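Side-chain contacts in geranylgeranyl pyrophosphate synthetase (Pyrococcus horikoshii, PDB 1WY0), which probably catalyses the condensation of allylic diphosphates with isopentenyl diphosphate to build the C20 precursor geranylgeranyl diphosphate: residues Glu76-Tyr81 with Asn147-Gly152; Ser82-Asp87 with Asp115-Lys120; Glu172-Lys177 with Val210-Gln215. All coordinates share one frame; numbering follows the deposited sequence.

Interaction 1: Glu76-Tyr81 with Asn147-Gly152; sequences ELIHNY and NELCEG. With HG (mercury (II) ion), chain B.
Ile78 and Leu149 form the apolar half of a small buried contact between helix 69-90 and helix 132-159, two neighbouring helices in the all-helical isoprenoid synthase fold. Their branched side chains slide past each other in opposite directions, and Ile78 CG2 lies 3.9 Å from Leu149 CD2. Leu149 reaches across because its CG is anti to the backbone N (chi1 177°), which turns the branch so that CD2 meets Ile78. Aliphatic residues suit this place: they pack without a polar atom to satisfy. Leu181 of helix 167-193 and Ala121 of helix 107-126 add to the packing on Ile78.

One turn further along helix 69-90, and at the next residue of helix 132-159, the contact turns polar and indirect. Where the methyl pair touches directly, Tyr81 OH and Cys150 SG, 3.9 Å apart, make no hydrogen bond with each other and share a mercury ion. The soft sulfur of cysteine is a natural ligand for mercury, and Cys150 SG binds the ion at 2.7 Å. Tyr81 OH is also part of the site, 2.9 Å from the metal, and its ring is stacked on Phe118. Asp115 of the second subunit packs against both Tyr81 and Cys150, so this half lies at the dimer interface. All four touching residues are buried; the partly exposed Glu148, which does not touch segment 76-81, lies toward the outer side and pairs with Arg208. At the mercury, the directions to Cys150 SG and Tyr81 OH make an angle of about 87°.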
ATOM      1  N   GLU A  76      -2.848  -6.142 -12.428  1.00 33.34           N
ATOM      2  CA  GLU A  76      -2.172  -5.074 -13.168  1.00 34.15           C
ATOM      3  C   GLU A  76      -2.066  -3.832 -12.300  1.00 32.32           C
ATOM      4  O   GLU A  76      -1.130  -3.053 -12.436  1.00 34.39           O
ATOM      5  CB  GLU A  76      -2.907  -4.731 -14.465  1.00 33.86           C
ATOM      6  CG  GLU A  76      -2.217  -3.656 -15.326  1.00 34.92           C
ATOM      7  CD  GLU A  76      -0.825  -4.053 -15.826  1.00 37.77           C
ATOM      8  OE1 GLU A  76      -0.350  -5.161 -15.517  1.00 39.02           O
ATOM      9  OE2 GLU A  76      -0.188  -3.240 -16.541  1.00 40.87           O
ATOM     10  N   LEU A  77      -3.036  -3.636 -11.419  1.00 29.97           N
ATOM     11  CA  LEU A  77      -3.016  -2.489 -10.519  1.00 30.18           C
ATOM     12  C   LEU A  77      -1.892  -2.697  -9.501  1.00 28.28           C
ATOM     13  O   LEU A  77      -1.171  -1.766  -9.152  1.00 27.26           O
ATOM     14  CB  LEU A  77      -4.367  -2.342  -9.806  1.00 27.16           C
ATOM     15  CG  LEU A  77      -5.474  -1.836 -10.734  1.00 29.25           C
ATOM     16  CD1 LEU A  77      -6.811  -1.732  -9.990  1.00 26.63           C
ATOM     17  CD2 LEU A  77      -5.054  -0.475 -11.297  1.00 27.91           C
ATOM     18  N   ILE A  78      -1.736  -3.929  -9.041  1.00 28.04           N
ATOM     19  CA  ILE A  78      -0.689  -4.235  -8.080  1.00 28.09           C
ATOM     20  C   ILE A  78       0.664  -4.023  -8.731  1.00 26.88           C
ATOM     21  O   ILE A  78       1.554  -3.428  -8.133  1.00 26.42           O
ATOM     22  CB  ILE A  78      -0.798  -5.683  -7.563  1.00 26.42           C
ATOM     23  CG1 ILE A  78      -1.895  -5.760  -6.501  1.00 28.22           C
ATOM     24  CG2 ILE A  78       0.551  -6.133  -6.971  1.00 28.54           C
ATOM     25  CD1 ILE A  78      -2.045  -7.105  -5.833  1.00 27.00           C
ATOM     26  N   HIS A  79       0.818  -4.499  -9.958  1.00 26.20           N
ATOM     27  CA  HIS A  79       2.072  -4.332 -10.684  1.00 27.88           C
ATOM     28  C   HIS A  79       2.400  -2.840 -10.813  1.00 27.52           C
ATOM     29  O   HIS A  79       3.549  -2.429 -10.630  1.00 27.82           O
ATOM     30  CB  HIS A  79       1.972  -4.957 -12.087  1.00 26.89           C
ATOM     31  CG  HIS A  79       3.112  -4.597 -13.000  1.00 24.76           C
ATOM     32  ND1 HIS A  79       4.413  -4.987 -12.765  1.00 26.82           N
ATOM     33  CD2 HIS A  79       3.140  -3.876 -14.147  1.00 25.06           C
ATOM     34  CE1 HIS A  79       5.192  -4.524 -13.726  1.00 25.11           C
ATOM     35  NE2 HIS A  79       4.444  -3.845 -14.578  1.00 24.45           N
ATOM     36  N   ASN A  80       1.394  -2.038 -11.137  1.00 28.70           N
ATOM     37  CA  ASN A  80       1.610  -0.606 -11.306  1.00 29.18           C
ATOM     38  C   ASN A  80       1.989   0.099 -10.016  1.00 28.41           C
ATOM     39  O   ASN A  80       2.859   0.963 -10.015  1.00 30.79           O
ATOM     40  CB  ASN A  80       0.378   0.051 -11.940  1.00 29.35           C
ATOM     41  CG  ASN A  80       0.431   0.021 -13.452  1.00 32.34           C
ATOM     42  OD1 ASN A  80       1.301   0.640 -14.063  1.00 31.15           O
ATOM     43  ND2 ASN A  80      -0.487  -0.716 -14.065  1.00 33.22           N
ATOM     44  N   TYR A  81       1.348  -0.259  -8.913  1.00 27.94           N
ATOM     45  CA  TYR A  81       1.697   0.364  -7.644  1.00 27.34           C
ATOM     46  C   TYR A  81       3.145   0.026  -7.267  1.00 27.51           C
ATOM     47  O   TYR A  81       3.836   0.848  -6.652  1.00 25.85           O
ATOM     48  CB  TYR A  81       0.738  -0.102  -6.535  1.00 26.49           C
ATOM     49  CG  TYR A  81       1.395  -0.840  -5.389  1.00 28.75           C
ATOM     50  CD1 TYR A  81       1.434  -2.234  -5.361  1.00 28.54           C
ATOM     51  CD2 TYR A  81       1.941  -0.145  -4.307  1.00 29.83           C
ATOM     52  CE1 TYR A  81       1.990  -2.918  -4.286  1.00 28.19           C
ATOM     53  CE2 TYR A  81       2.507  -0.823  -3.224  1.00 29.44           C
ATOM     54  CZ  TYR A  81       2.523  -2.207  -3.216  1.00 30.24           C
ATOM     55  OH  TYR A  81       3.027  -2.880  -2.124  1.00 28.12           O
ATOM     56  N   ASN A 147       2.679  -9.999  -0.393  1.00 28.76           N
ATOM     57  CA  ASN A 147       3.666 -10.078   0.676  1.00 31.02           C
ATOM     58  C   ASN A 147       5.059 -10.455   0.128  1.00 32.17           C
ATOM     59  O   ASN A 147       6.061  -9.849   0.504  1.00 30.99           O
ATOM     60  CB  ASN A 147       3.236 -11.099   1.746  1.00 32.32           C
ATOM     61  CG  ASN A 147       1.970 -10.688   2.494  1.00 34.25           C
ATOM     62  OD1 ASN A 147       1.768  -9.513   2.829  1.00 34.99           O
ATOM     63  ND2 ASN A 147       1.119 -11.667   2.781  1.00 34.42           N
ATOM     64  N   GLU A 148       5.119 -11.443  -0.761  1.00 33.03           N
ATOM     65  CA  GLU A 148       6.398 -11.859  -1.351  1.00 35.05           C
ATOM     66  C   GLU A 148       7.069 -10.716  -2.097  1.00 34.65           C
ATOM     67  O   GLU A 148       8.293 -10.571  -2.074  1.00 34.53           O
ATOM     68  CB  GLU A 148       6.199 -12.993  -2.345  1.00 35.77           C
ATOM     69  CG  GLU A 148       6.035 -14.366  -1.766  1.00 40.90           C
ATOM     70  CD  GLU A 148       5.885 -15.378  -2.886  1.00 44.43           C
ATOM     71  OE1 GLU A 148       6.882 -15.563  -3.624  1.00 43.54           O
ATOM     72  OE2 GLU A 148       4.789 -15.964  -3.040  1.00 44.45           O
ATOM     73  N   LEU A 149       6.246  -9.940  -2.794  1.00 34.41           N
ATOM     74  CA  LEU A 149       6.693  -8.798  -3.565  1.00 33.15           C
ATOM     75  C   LEU A 149       7.394  -7.785  -2.648  1.00 33.01           C
ATOM     76  O   LEU A 149       8.483  -7.319  -2.976  1.00 33.08           O
ATOM     77  CB  LEU A 149       5.478  -8.180  -4.263  1.00 33.51           C
ATOM     78  CG  LEU A 149       5.588  -6.917  -5.107  1.00 37.04           C
ATOM     79  CD1 LEU A 149       6.632  -7.084  -6.208  1.00 36.58           C
ATOM     80  CD2 LEU A 149       4.218  -6.631  -5.716  1.00 37.11           C
ATOM     81  N   CYS A 150       6.788  -7.455  -1.504  1.00 32.12           N
ATOM     82  CA  CYS A 150       7.407  -6.523  -0.556  1.00 31.99           C
ATOM     83  C   CYS A 150       8.692  -7.149   0.012  1.00 31.66           C
ATOM     84  O   CYS A 150       9.693  -6.470   0.221  1.00 31.10           O
ATOM     85  CB  CYS A 150       6.467  -6.207   0.622  1.00 33.10           C
ATOM     86  SG  CYS A 150       4.936  -5.301   0.262  1.00 36.67           S
ATOM     87  N   GLU A 151       8.649  -8.448   0.272  1.00 31.50           N
ATOM     88  CA  GLU A 151       9.809  -9.153   0.813  1.00 31.96           C
ATOM     89  C   GLU A 151      10.952  -9.191  -0.184  1.00 30.85           C
ATOM     90  O   GLU A 151      12.100  -8.999   0.188  1.00 31.72           O
ATOM     91  CB  GLU A 151       9.418 -10.572   1.229  1.00 32.30           C
ATOM     92  CG  GLU A 151       8.701 -10.627   2.570  1.00 34.57           C
ATOM     93  CD  GLU A 151       8.031 -11.953   2.807  1.00 39.24           C
ATOM     94  OE1 GLU A 151       8.214 -12.862   1.964  1.00 43.23           O
ATOM     95  OE2 GLU A 151       7.323 -12.094   3.835  1.00 41.22           O
ATOM     96  N   GLY A 152      10.633  -9.418  -1.453  1.00 30.94           N
ATOM     97  CA  GLY A 152      11.659  -9.453  -2.478  1.00 30.18           C
ATOM     98  C   GLY A 152      12.277  -8.087  -2.684  1.00 32.24           C
ATOM     99  O   GLY A 152      13.481  -7.966  -2.918  1.00 33.64           O
TER
HETATM  100 HG    HG B1001       5.794  -3.850  -1.860  1.00 52.77          HG

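Interaction 2: Ser82-Asp87 with Asp115-Lys120; sequences SLVHDD and DLLFSK
His85 and Asp115 mark the closest backbone approach between segments 82-87 and 115-120, with 8.8 Å between their CA atoms. Both segments are regular helix, from helix 69-90 and helix 107-126 of the isoprenoid synthase fold, and this spacing is bridged by side chains alone, with no hydrogen bond from one segment to the other. The sequence of 82-87 ends in Asp86 and Asp87, which open the first aspartate-rich DDxxD motif; in this family that motif holds the magnesium ions that bind the substrate diphosphate. Neither aspartate faces segment 115-120, and Asp87 is paired with Arg95 instead.

The polar meeting is that of His85 with Asp115. Asp115 OD1 lies in the plane of the imidazole, at its edge, 3.4 Å from His85 CE1, while ring and carboxylate planes stand 83° apart. CE1 sits between two nitrogens and is probably electron-poor, so a carboxylate oxygen is a suitable neighbour for it. The imidazole nitrogens bond to other partners. NE2 pairs with the carbonyl oxygen of Ile111, and ND1 pairs with Asp115 OD2 of the second subunit, two bonds that fix the rotation of the ring. The reciprocal bond joins OD2 of this Asp115 to ND1 of His85 of the second subunit. Asp115 thus touches His85 of its own chain with OD1 and bonds His85 of the second subunit with OD2.

Beside this polar pair the contact is aliphatic. Val84 and Leu117 cross at about a right angle, and short branched residues suit a buried seam, where Tyr41 also packs on Val84. A chi1 of 176° sets Val84 CG1 anti to the backbone N and CG2 anti to the carbonyl carbon, and CG2 projects across to Leu117 CD1, 4.0 Å away.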
ATOM      1  N   SER A  82       3.607  -1.177  -7.623  1.00 25.43           N
ATOM      2  CA  SER A  82       4.977  -1.544  -7.286  1.00 27.50           C
ATOM      3  C   SER A  82       5.992  -0.723  -8.084  1.00 26.01           C
ATOM      4  O   SER A  82       7.115  -0.480  -7.663  1.00 29.55           O
ATOM      5  CB  SER A  82       5.160  -3.032  -7.586  1.00 29.32           C
ATOM      6  OG  SER A  82       5.297  -3.216  -8.996  1.00 33.79           O
ATOM      7  N   LEU A  83       5.571  -0.329  -9.300  1.00 26.59           N
ATOM      8  CA  LEU A  83       6.449   0.475 -10.141  1.00 26.17           C
ATOM      9  C   LEU A  83       6.625   1.887  -9.577  1.00 26.71           C
ATOM     10  O   LEU A  83       7.700   2.471  -9.594  1.00 26.62           O
ATOM     11  CB  LEU A  83       5.834   0.547 -11.539  1.00 26.66           C
ATOM     12  CG  LEU A  83       5.842  -0.805 -12.254  1.00 28.84           C
ATOM     13  CD1 LEU A  83       5.371  -0.699 -13.706  1.00 25.89           C
ATOM     14  CD2 LEU A  83       7.231  -1.442 -12.300  1.00 30.42           C
ATOM     15  N   VAL A  84       5.500   2.450  -9.101  1.00 26.29           N
ATOM     16  CA  VAL A  84       5.544   3.797  -8.543  1.00 27.65           C
ATOM     17  C   VAL A  84       6.463   3.870  -7.323  1.00 26.03           C
ATOM     18  O   VAL A  84       7.317   4.738  -7.195  1.00 27.86           O
ATOM     19  CB  VAL A  84       4.120   4.188  -8.142  1.00 27.45           C
ATOM     20  CG1 VAL A  84       4.124   5.553  -7.458  1.00 26.24           C
ATOM     21  CG2 VAL A  84       3.232   4.249  -9.370  1.00 27.92           C
ATOM     22  N   HIS A  85       6.237   2.931  -6.386  1.00 27.55           N
ATOM     23  CA  HIS A  85       7.018   2.930  -5.155  1.00 27.56           C
ATOM     24  C   HIS A  85       8.483   2.563  -5.407  1.00 28.98           C
ATOM     25  O   HIS A  85       9.406   3.109  -4.817  1.00 29.70           O
ATOM     26  CB  HIS A  85       6.388   1.923  -4.192  1.00 27.17           C
ATOM     27  CG  HIS A  85       5.217   2.560  -3.491  1.00 29.12           C
ATOM     28  ND1 HIS A  85       4.542   1.963  -2.478  1.00 31.57           N
ATOM     29  CD2 HIS A  85       4.647   3.816  -3.726  1.00 26.49           C
ATOM     30  CE1 HIS A  85       3.589   2.841  -2.110  1.00 30.21           C
ATOM     31  NE2 HIS A  85       3.629   3.959  -2.840  1.00 26.59           N
ATOM     32  N   ASP A  86       8.676   1.568  -6.292  1.00 29.56           N
ATOM     33  CA  ASP A  86      10.032   1.122  -6.591  1.00 32.26           C
ATOM     34  C   ASP A  86      10.849   2.215  -7.286  1.00 31.77           C
ATOM     35  O   ASP A  86      12.060   2.318  -7.142  1.00 30.90           O
ATOM     36  CB  ASP A  86       9.941  -0.112  -7.488  1.00 36.13           C
ATOM     37  CG  ASP A  86       9.694  -1.344  -6.627  1.00 40.41           C
ATOM     38  OD1 ASP A  86       9.571  -1.178  -5.413  1.00 42.19           O
ATOM     39  OD2 ASP A  86       9.615  -2.441  -7.173  1.00 44.34           O
ATOM     40  N   ASP A  87      10.146   3.024  -8.099  1.00 31.30           N
ATOM     41  CA  ASP A  87      10.830   4.109  -8.792  1.00 32.14           C
ATOM     42  C   ASP A  87      11.343   5.166  -7.810  1.00 32.35           C
ATOM     43  O   ASP A  87      12.332   5.847  -8.049  1.00 30.81           O
ATOM     44  CB  ASP A  87       9.846   4.741  -9.780  1.00 32.12           C
ATOM     45  CG  ASP A  87       9.941   4.013 -11.113  1.00 32.70           C
ATOM     46  OD1 ASP A  87      10.641   3.001 -11.166  1.00 35.08           O
ATOM     47  OD2 ASP A  87       9.325   4.461 -12.076  1.00 32.22           O
ATOM     48  N   ASP A 115      -0.233   3.889  -3.084  1.00 22.19           N
ATOM     49  CA  ASP A 115      -1.191   3.374  -2.102  1.00 22.67           C
ATOM     50  C   ASP A 115      -2.586   3.243  -2.692  1.00 23.61           C
ATOM     51  O   ASP A 115      -3.290   2.265  -2.439  1.00 23.88           O
ATOM     52  CB  ASP A 115      -1.276   4.287  -0.861  1.00 23.02           C
ATOM     53  CG  ASP A 115      -0.031   4.206   0.003  1.00 27.44           C
ATOM     54  OD1 ASP A 115       0.788   3.270  -0.229  1.00 23.59           O
ATOM     55  OD2 ASP A 115       0.115   5.060   0.911  1.00 23.62           O
ATOM     56  N   LEU A 116      -2.994   4.244  -3.452  1.00 21.99           N
ATOM     57  CA  LEU A 116      -4.314   4.229  -4.060  1.00 24.83           C
ATOM     58  C   LEU A 116      -4.401   3.079  -5.052  1.00 24.74           C
ATOM     59  O   LEU A 116      -5.398   2.370  -5.116  1.00 27.20           O
ATOM     60  CB  LEU A 116      -4.603   5.544  -4.793  1.00 25.24           C
ATOM     61  CG  LEU A 116      -5.961   5.424  -5.510  1.00 26.32           C
ATOM     62  CD1 LEU A 116      -7.051   5.295  -4.460  1.00 28.02           C
ATOM     63  CD2 LEU A 116      -6.214   6.606  -6.400  1.00 27.11           C
ATOM     64  N   LEU A 117      -3.364   2.923  -5.853  1.00 25.69           N
ATOM     65  CA  LEU A 117      -3.318   1.839  -6.822  1.00 26.30           C
ATOM     66  C   LEU A 117      -3.437   0.481  -6.128  1.00 25.65           C
ATOM     67  O   LEU A 117      -4.140  -0.398  -6.617  1.00 26.89           O
ATOM     68  CB  LEU A 117      -2.016   1.906  -7.627  1.00 23.17           C
ATOM     69  CG  LEU A 117      -2.019   2.889  -8.798  1.00 24.60           C
ATOM     70  CD1 LEU A 117      -0.600   3.029  -9.368  1.00 21.87           C
ATOM     71  CD2 LEU A 117      -3.003   2.401  -9.869  1.00 22.67           C
ATOM     72  N   PHE A 118      -2.756   0.314  -4.997  1.00 26.19           N
ATOM     73  CA  PHE A 118      -2.792  -0.960  -4.250  1.00 29.09           C
ATOM     74  C   PHE A 118      -4.207  -1.207  -3.710  1.00 28.64           C
ATOM     75  O   PHE A 118      -4.751  -2.306  -3.827  1.00 29.51           O
ATOM     76  CB  PHE A 118      -1.790  -0.941  -3.079  1.00 29.74           C
ATOM     77  CG  PHE A 118      -1.465  -2.315  -2.525  1.00 34.42           C
ATOM     78  CD1 PHE A 118      -1.581  -3.434  -3.315  1.00 37.74           C
ATOM     79  CD2 PHE A 118      -1.039  -2.484  -1.213  1.00 40.64           C
ATOM     80  CE1 PHE A 118      -1.284  -4.698  -2.828  1.00 37.94           C
ATOM     81  CE2 PHE A 118      -0.734  -3.770  -0.713  1.00 41.35           C
ATOM     82  CZ  PHE A 118      -0.860  -4.867  -1.532  1.00 37.23           C
ATOM     83  N   SER A 119      -4.781  -0.180  -3.106  1.00 27.29           N
ATOM     84  CA  SER A 119      -6.130  -0.237  -2.576  1.00 29.90           C
ATOM     85  C   SER A 119      -7.123  -0.587  -3.701  1.00 30.62           C
ATOM     86  O   SER A 119      -8.062  -1.357  -3.499  1.00 30.95           O
ATOM     87  CB  SER A 119      -6.490   1.125  -1.975  1.00 30.24           C
ATOM     88  OG  SER A 119      -7.817   1.138  -1.477  1.00 36.17           O
ATOM     89  N   LYS A 120      -6.917  -0.020  -4.887  1.00 30.24           N
ATOM     90  CA  LYS A 120      -7.933  -0.334  -5.889  1.00 31.29           C
ATOM     91  C   LYS A 120      -7.749  -1.738  -6.480  1.00 31.56           C
ATOM     92  O   LYS A 120      -8.687  -2.375  -6.942  1.00 32.42           O
ATOM     93  CB  LYS A 120      -7.846   0.713  -7.000  1.00 30.65           C
ATOM     94  CG  LYS A 120      -8.229   2.111  -6.510  1.00 29.92           C
ATOM     95  CD  LYS A 120      -9.627   2.527  -6.974  1.00 29.68           C
ATOM     96  CE  LYS A 120     -10.063   3.874  -6.391  1.00 30.82           C
ATOM     97  NZ  LYS A 120     -11.487   4.083  -6.644  1.00 32.33           N
TER

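Interaction 3: Glu172-Lys177 with Val210-Gln215; sequences EMISGK and VGIAFQ
Ile174 meets both Ile212 and Gln215 because a chi1 of -163° sets its CG1 anti to the backbone N and forces CG2 into the crowded position between N and the carbonyl carbon. CG2 then faces Ile212, 4.1 Å from Ile212 CG2, while CD1 bears on Gln215. Ile212 is extended at chi2, which carries its CD1 past Ile174 to Ser175, where it stops 3.7 Å from Ser175 CA. The side chains of Ile174 and Ile212 cross obliquely.

These residues join helix 167-193 to helix 197-224 in the helical core of the isoprenoid synthase fold. The segment axes approach to 9.0 Å, with 114° between their N-to-C directions. The Ser175 side chain turns away, so Ile212 CD1 rests against its CA and CB; the CA atoms of Ser175 and Ile212 are 6.2 Å apart. Met310 of helix 299-315 also packs on Ile212. With an alanine at Ile212, the loss of CG1, CG2 and CD1 would probably open a gap beside Ser175 and Ile174 and leave CG2 of Ile174 without its apolar mate.

Gln215 offers its aliphatic part to Ile174 and its amide to another partner. The bend at chi2 turns the amide off toward Asp219, of the family's second aspartate-rich sequence, and NE2 bonds there. A chi1 of -172° sets Gln215 CG against Ile174 CD1, 3.4 Å away.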
ATOM      1  N   GLU A 172      16.676 -15.686  -4.584  1.00 34.90           N
ATOM      2  CA  GLU A 172      15.631 -15.660  -3.573  1.00 36.43           C
ATOM      3  C   GLU A 172      14.902 -14.312  -3.650  1.00 35.20           C
ATOM      4  O   GLU A 172      13.703 -14.220  -3.401  1.00 33.85           O
ATOM      5  CB  GLU A 172      16.236 -15.870  -2.184  1.00 38.14           C
ATOM      6  CG  GLU A 172      15.225 -15.803  -1.061  1.00 43.75           C
ATOM      7  CD  GLU A 172      15.858 -15.910   0.310  1.00 45.78           C
ATOM      8  OE1 GLU A 172      16.968 -15.370   0.483  1.00 48.72           O
ATOM      9  OE2 GLU A 172      15.241 -16.515   1.219  1.00 49.06           O
ATOM     10  N   MET A 173      15.646 -13.282  -4.035  1.00 35.31           N
ATOM     11  CA  MET A 173      15.124 -11.933  -4.159  1.00 34.78           C
ATOM     12  C   MET A 173      14.252 -11.794  -5.405  1.00 35.66           C
ATOM     13  O   MET A 173      13.089 -11.372  -5.323  1.00 35.43           O
ATOM     14  CB  MET A 173      16.302 -10.953  -4.211  1.00 33.23           C
ATOM     15  CG  MET A 173      15.941  -9.479  -4.445  1.00 33.34           C
ATOM     16  SD  MET A 173      15.502  -9.057  -6.154  1.00 34.38           S
ATOM     17  CE  MET A 173      17.120  -8.904  -6.939  1.00 33.98           C
ATOM     18  N   ILE A 174      14.802 -12.168  -6.557  1.00 34.74           N
ATOM     19  CA  ILE A 174      14.033 -11.999  -7.785  1.00 35.66           C
ATOM     20  C   ILE A 174      12.763 -12.853  -7.777  1.00 36.28           C
ATOM     21  O   ILE A 174      11.745 -12.519  -8.370  1.00 37.72           O
ATOM     22  CB  ILE A 174      14.919 -12.401  -8.964  1.00 35.82           C
ATOM     23  CG1 ILE A 174      14.338 -11.856 -10.271  1.00 36.41           C
ATOM     24  CG2 ILE A 174      14.973 -13.935  -9.077  1.00 35.59           C
ATOM     25  CD1 ILE A 174      14.393 -10.330 -10.340  1.00 34.63           C
ATOM     26  N   SER A 175      12.865 -14.016  -7.108  1.00 37.53           N
ATOM     27  CA  SER A 175      11.717 -14.913  -7.050  1.00 38.70           C
ATOM     28  C   SER A 175      10.476 -14.207  -6.503  1.00 38.39           C
ATOM     29  O   SER A 175       9.347 -14.464  -6.899  1.00 38.95           O
ATOM     30  CB  SER A 175      12.082 -16.098  -6.153  1.00 39.16           C
ATOM     31  OG  SER A 175      10.940 -16.940  -5.992  1.00 43.94           O
ATOM     32  N   GLY A 176      10.709 -13.313  -5.527  1.00 36.78           N
ATOM     33  CA  GLY A 176       9.563 -12.661  -4.914  1.00 36.70           C
ATOM     34  C   GLY A 176       9.252 -11.322  -5.587  1.00 37.00           C
ATOM     35  O   GLY A 176       8.114 -10.882  -5.664  1.00 37.51           O
ATOM     36  N   LYS A 177      10.327 -10.645  -6.046  1.00 37.95           N
ATOM     37  CA  LYS A 177      10.114  -9.366  -6.717  1.00 40.70           C
ATOM     38  C   LYS A 177       9.188  -9.520  -7.925  1.00 42.96           C
ATOM     39  O   LYS A 177       8.128  -8.918  -8.015  1.00 46.75           O
ATOM     40  CB  LYS A 177      11.467  -8.793  -7.159  1.00 39.44           C
ATOM     41  CG  LYS A 177      11.382  -7.294  -7.469  1.00 40.32           C
ATOM     42  CD  LYS A 177      12.746  -6.598  -7.424  1.00 39.83           C
ATOM     43  CE  LYS A 177      12.788  -5.329  -8.284  1.00 41.25           C
ATOM     44  NZ  LYS A 177      13.762  -4.390  -7.728  1.00 40.13           N
ATOM     45  N   VAL A 210       8.539 -18.148 -15.770  1.00 38.29           N
ATOM     46  CA  VAL A 210       8.546 -17.123 -16.796  1.00 39.44           C
ATOM     47  C   VAL A 210       8.853 -15.772 -16.155  1.00 39.68           C
ATOM     48  O   VAL A 210       9.681 -15.012 -16.657  1.00 39.27           O
ATOM     49  CB  VAL A 210       7.186 -17.066 -17.528  1.00 39.77           C
ATOM     50  CG1 VAL A 210       7.089 -15.806 -18.374  1.00 39.95           C
ATOM     51  CG2 VAL A 210       7.043 -18.279 -18.415  1.00 38.86           C
ATOM     52  N   GLY A 211       8.196 -15.488 -15.036  1.00 39.10           N
ATOM     53  CA  GLY A 211       8.426 -14.236 -14.338  1.00 39.72           C
ATOM     54  C   GLY A 211       9.896 -14.019 -14.029  1.00 40.50           C
ATOM     55  O   GLY A 211      10.428 -12.925 -14.229  1.00 41.45           O
ATOM     56  N   ILE A 212      10.568 -15.063 -13.557  1.00 39.06           N
ATOM     57  CA  ILE A 212      11.980 -14.952 -13.222  1.00 38.57           C
ATOM     58  C   ILE A 212      12.870 -14.837 -14.459  1.00 38.45           C
ATOM     59  O   ILE A 212      13.730 -13.958 -14.523  1.00 39.38           O
ATOM     60  CB  ILE A 212      12.427 -16.144 -12.337  1.00 38.09           C
ATOM     61  CG1 ILE A 212      11.860 -15.963 -10.925  1.00 37.54           C
ATOM     62  CG2 ILE A 212      13.939 -16.238 -12.281  1.00 38.33           C
ATOM     63  CD1 ILE A 212      12.196 -17.088  -9.954  1.00 38.75           C
ATOM     64  N   ALA A 213      12.652 -15.701 -15.444  1.00 36.58           N
ATOM     65  CA  ALA A 213      13.459 -15.686 -16.664  1.00 36.48           C
ATOM     66  C   ALA A 213      13.364 -14.372 -17.440  1.00 35.08           C
ATOM     67  O   ALA A 213      14.330 -13.944 -18.060  1.00 35.14           O
ATOM     68  CB  ALA A 213      13.063 -16.852 -17.567  1.00 35.40           C
ATOM     69  N   PHE A 214      12.191 -13.750 -17.427  1.00 35.69           N
ATOM     70  CA  PHE A 214      11.920 -12.428 -17.968  1.00 37.08           C
ATOM     71  C   PHE A 214      13.029 -11.446 -17.597  1.00 35.70           C
ATOM     72  O   PHE A 214      13.724 -10.902 -18.446  1.00 32.79           O
ATOM     73  CB  PHE A 214      10.585 -11.943 -17.403  1.00 41.78           C
ATOM     74  CG  PHE A 214      10.331 -10.528 -17.833  1.00 47.74           C
ATOM     75  CD1 PHE A 214      10.248 -10.228 -19.188  1.00 49.22           C
ATOM     76  CD2 PHE A 214      10.170  -9.533 -16.885  1.00 49.43           C
ATOM     77  CE1 PHE A 214       9.997  -8.924 -19.589  1.00 50.91           C
ATOM     78  CE2 PHE A 214       9.915  -8.227 -17.295  1.00 52.26           C
ATOM     79  CZ  PHE A 214       9.825  -7.918 -18.648  1.00 52.67           C
ATOM     80  N   GLN A 215      13.061 -11.256 -16.283  1.00 33.96           N
ATOM     81  CA  GLN A 215      13.983 -10.300 -15.694  1.00 33.78           C
ATOM     82  C   GLN A 215      15.436 -10.673 -15.989  1.00 32.83           C
ATOM     83  O   GLN A 215      16.237  -9.815 -16.349  1.00 31.15           O
ATOM     84  CB  GLN A 215      13.762 -10.199 -14.183  1.00 32.69           C
ATOM     85  CG  GLN A 215      14.565  -9.074 -13.548  1.00 32.79           C
ATOM     86  CD  GLN A 215      14.255  -7.731 -14.192  1.00 34.18           C
ATOM     87  OE1 GLN A 215      13.113  -7.272 -14.166  1.00 33.85           O
ATOM     88  NE2 GLN A 215      15.265  -7.108 -14.790  1.00 31.49           N
TER

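Helix 69-90 serves both interaction 1 and interaction 2, whose centres are 8 Å apart and which touch where Tyr81 CB lies 3.6 Å from Leu117 CB. Tyr81 also meets the ring of His85, linking the mercury site to the polar pair of interaction 2, and both contacts reach the second subunit. Interaction 3 belongs to one chain alone. Its centre is 12 Å from that of interaction 1, which it joins through helices 132-159 and 167-193, with Leu149 CB 4.0 Å from Gly176 O. Interactions 2 and 3 are 19 Å apart between centres; their segments carry or adjoin the two aspartate-rich motifs that probably face the substrate cavity.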